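Local coordinates for MaoC family protein (Mycobacterium tuberculosis H37Rv, PDB 3KHP) that probably dehydrates 3-hydroxyacyl thioesters, as a member of the MaoC-like (hydratase 2) family of hot-dog-fold enzymes, at residues L47-V52 and A60-N65. Residues are numbered along the deposited sequence; the frame is centred on the assembly and turned at random.
Sequences LYAIGV and AFTTEN
Thr-62 and Ile-50 meet through methyl and methylene groups that their first torsions bring forward. A chi1 of 52° sets Thr-62 OG1 between the backbone N and the carbonyl carbon and leaves CG2 anti to the carbonyl carbon, directed at helix 42-51. Ile-50, with chi1 -69°, likewise sets CG1 anti to the carbonyl carbon and beside the backbone N, and this methylene lies 4.0 Å from Thr-62 CG2, the two side chains crossing at about a right angle; the branched apolar side chain suits a buried site facing a methyl group. Threonine suits its own position because its two branches divide the work: the methyl packs against isoleucine, while the hydroxyl of this buried residue hydrogen-bonds the carbonyl oxygen of Gly-55 in the connection between the segments.

Ala-49 makes the closest approach. Its CB points at 60-65 and rests 3.2 Å from the backbone O of Phe-61, a snug van der Waals contact, and 4.0 Å from Phe-61 CB. The small side chain lets the two backbones draw near, with the CA atoms of Ala-49 and Phe-61 6.0 Å apart. Phe-61 offers only the root of its side chain here; the end leads away from helix 42-51, and the side chain touches Gln-72 of a neighbouring loop.

The contact is small, burying 136 Å², and entirely buried. It joins the last turn of helix 42-51 to the short helix 59-62 in the hydratase 2 N-terminal region, folding the intervening loop back on itself. Beyond it, helix 42-51 packs through Leu-47 and Tyr-48 on helix 198-202 of its own chain, while Leu-200 of the second subunit lies against Thr-62 and Glu-64 forms salt bridges to Arg-203 and Arg-208 of that subunit.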
loop_
_atom_site.group_PDB
_atom_site.type_symbol
_atom_site.label_atom_id
_atom_site.label_comp_id
_atom_site.label_asym_id
_atom_site.label_seq_id
_atom_site.Cartn_x
_atom_site.Cartn_y
_atom_site.Cartn_z
ATOM N N LEU A 47 1.897 -5.555 1.930
ATOM C CA LEU A 47 1.755 -4.214 1.362
ATOM C C LEU A 47 2.816 -3.909 0.313
ATOM O O LEU A 47 2.534 -3.218 -0.685
ATOM C CB LEU A 47 1.812 -3.156 2.478
ATOM C CG LEU A 47 1.568 -1.717 2.037
ATOM C CD1 LEU A 47 0.342 -1.590 1.164
ATOM C CD2 LEU A 47 1.451 -0.776 3.259
ATOM N N TYR A 48 4.028 -4.412 0.550
ATOM C CA TYR A 48 5.160 -4.202 -0.369
ATOM C C TYR A 48 4.847 -4.943 -1.654
ATOM O O TYR A 48 4.994 -4.386 -2.737
ATOM C CB TYR A 48 6.484 -4.713 0.241
ATOM C CG TYR A 48 7.631 -4.715 -0.754
ATOM C CD1 TYR A 48 8.381 -3.567 -0.981
ATOM C CD2 TYR A 48 7.965 -5.842 -1.458
ATOM C CE1 TYR A 48 9.378 -3.532 -1.939
ATOM C CE2 TYR A 48 8.993 -5.816 -2.403
ATOM C CZ TYR A 48 9.707 -4.666 -2.610
ATOM O OH TYR A 48 10.729 -4.633 -3.507
ATOM N N ALA A 49 4.474 -6.215 -1.537
ATOM C CA ALA A 49 4.100 -7.005 -2.711
ATOM C C ALA A 49 3.069 -6.259 -3.588
ATOM O O ALA A 49 3.241 -6.161 -4.779
ATOM C CB ALA A 49 3.533 -8.389 -2.297
ATOM N N ILE A 50 1.980 -5.772 -3.004
ATOM C CA ILE A 50 0.963 -5.052 -3.792
ATOM C C ILE A 50 1.605 -3.791 -4.344
ATOM O O ILE A 50 1.371 -3.443 -5.463
ATOM C CB ILE A 50 -0.265 -4.707 -2.949
ATOM C CG1 ILE A 50 -1.037 -5.982 -2.584
ATOM C CG2 ILE A 50 -1.183 -3.737 -3.676
ATOM C CD1 ILE A 50 -1.939 -5.807 -1.297
ATOM N N GLY A 51 2.481 -3.165 -3.544
ATOM C CA GLY A 51 3.260 -2.016 -3.960
ATOM C C GLY A 51 4.009 -2.223 -5.255
ATOM O O GLY A 51 4.061 -1.318 -6.080
ATOM N N VAL A 52 4.586 -3.408 -5.450
ATOM C CA VAL A 52 5.307 -3.679 -6.671
ATOM C C VAL A 52 4.455 -4.496 -7.653
ATOM O O VAL A 52 4.954 -5.120 -8.600
ATOM C CB VAL A 52 6.684 -4.309 -6.385
ATOM C CG1 VAL A 52 7.569 -3.298 -5.637
ATOM C CG2 VAL A 52 6.573 -5.659 -5.618
ATOM N N ALA A 60 0.467 -16.192 -3.113
ATOM C CA ALA A 60 1.616 -16.447 -2.246
ATOM C C ALA A 60 2.304 -15.170 -1.801
ATOM O O ALA A 60 2.867 -15.123 -0.735
ATOM C CB ALA A 60 2.594 -17.335 -3.028
ATOM N N PHE A 61 2.241 -14.117 -2.605
ATOM C CA PHE A 61 2.847 -12.815 -2.260
ATOM C C PHE A 61 1.852 -11.825 -1.686
ATOM O O PHE A 61 2.258 -10.952 -0.908
ATOM C CB PHE A 61 3.548 -12.234 -3.485
ATOM C CG PHE A 61 4.614 -13.137 -4.010
ATOM C CD1 PHE A 61 5.744 -13.406 -3.260
ATOM C CD2 PHE A 61 4.483 -13.757 -5.204
ATOM C CE1 PHE A 61 6.733 -14.280 -3.727
ATOM C CE2 PHE A 61 5.458 -14.622 -5.670
ATOM C CZ PHE A 61 6.570 -14.896 -4.924
ATOM N N THR A 62 0.555 -11.989 -2.001
ATOM C CA THR A 62 -0.471 -11.034 -1.533
ATOM C C THR A 62 -1.438 -11.536 -0.435
ATOM O O THR A 62 -2.325 -10.801 0.012
ATOM C CB THR A 62 -1.244 -10.554 -2.724
ATOM O OG1 THR A 62 -1.720 -11.693 -3.469
ATOM C CG2 THR A 62 -0.302 -9.742 -3.619
ATOM N N THR A 63 -1.254 -12.773 0.013
ATOM C CA THR A 63 -2.046 -13.314 1.098
ATOM C C THR A 63 -1.221 -14.229 2.000
ATOM O O THR A 63 -0.274 -14.906 1.547
ATOM C CB THR A 63 -3.272 -14.135 0.596
ATOM O OG1 THR A 63 -2.825 -15.332 -0.093
ATOM C CG2 THR A 63 -4.193 -13.278 -0.295
ATOM N N GLU A 64 -1.631 -14.270 3.265
ATOM C CA GLU A 64 -0.991 -15.087 4.278
ATOM C C GLU A 64 -1.797 -16.293 4.742
ATOM O O GLU A 64 -1.226 -17.175 5.414
ATOM C CB GLU A 64 -0.666 -14.241 5.497
ATOM C CG GLU A 64 -1.767 -14.038 6.485
ATOM C CD GLU A 64 -2.866 -13.100 6.001
ATOM O OE1 GLU A 64 -2.939 -12.769 4.799
ATOM O OE2 GLU A 64 -3.678 -12.714 6.858
ATOM N N ASN A 65 -3.103 -16.302 4.453
ATOM C CA ASN A 65 -4.031 -17.298 5.004
ATOM C C ASN A 65 -4.875 -17.995 3.953
ATOM O O ASN A 65 -5.959 -18.469 4.252
ATOM C CB ASN A 65 -4.931 -16.692 6.090
ATOM C CG ASN A 65 -5.759 -15.552 5.607
ATOM O OD1 ASN A 65 -5.583 -15.041 4.477
ATOM N ND2 ASN A 65 -6.680 -15.097 6.473
#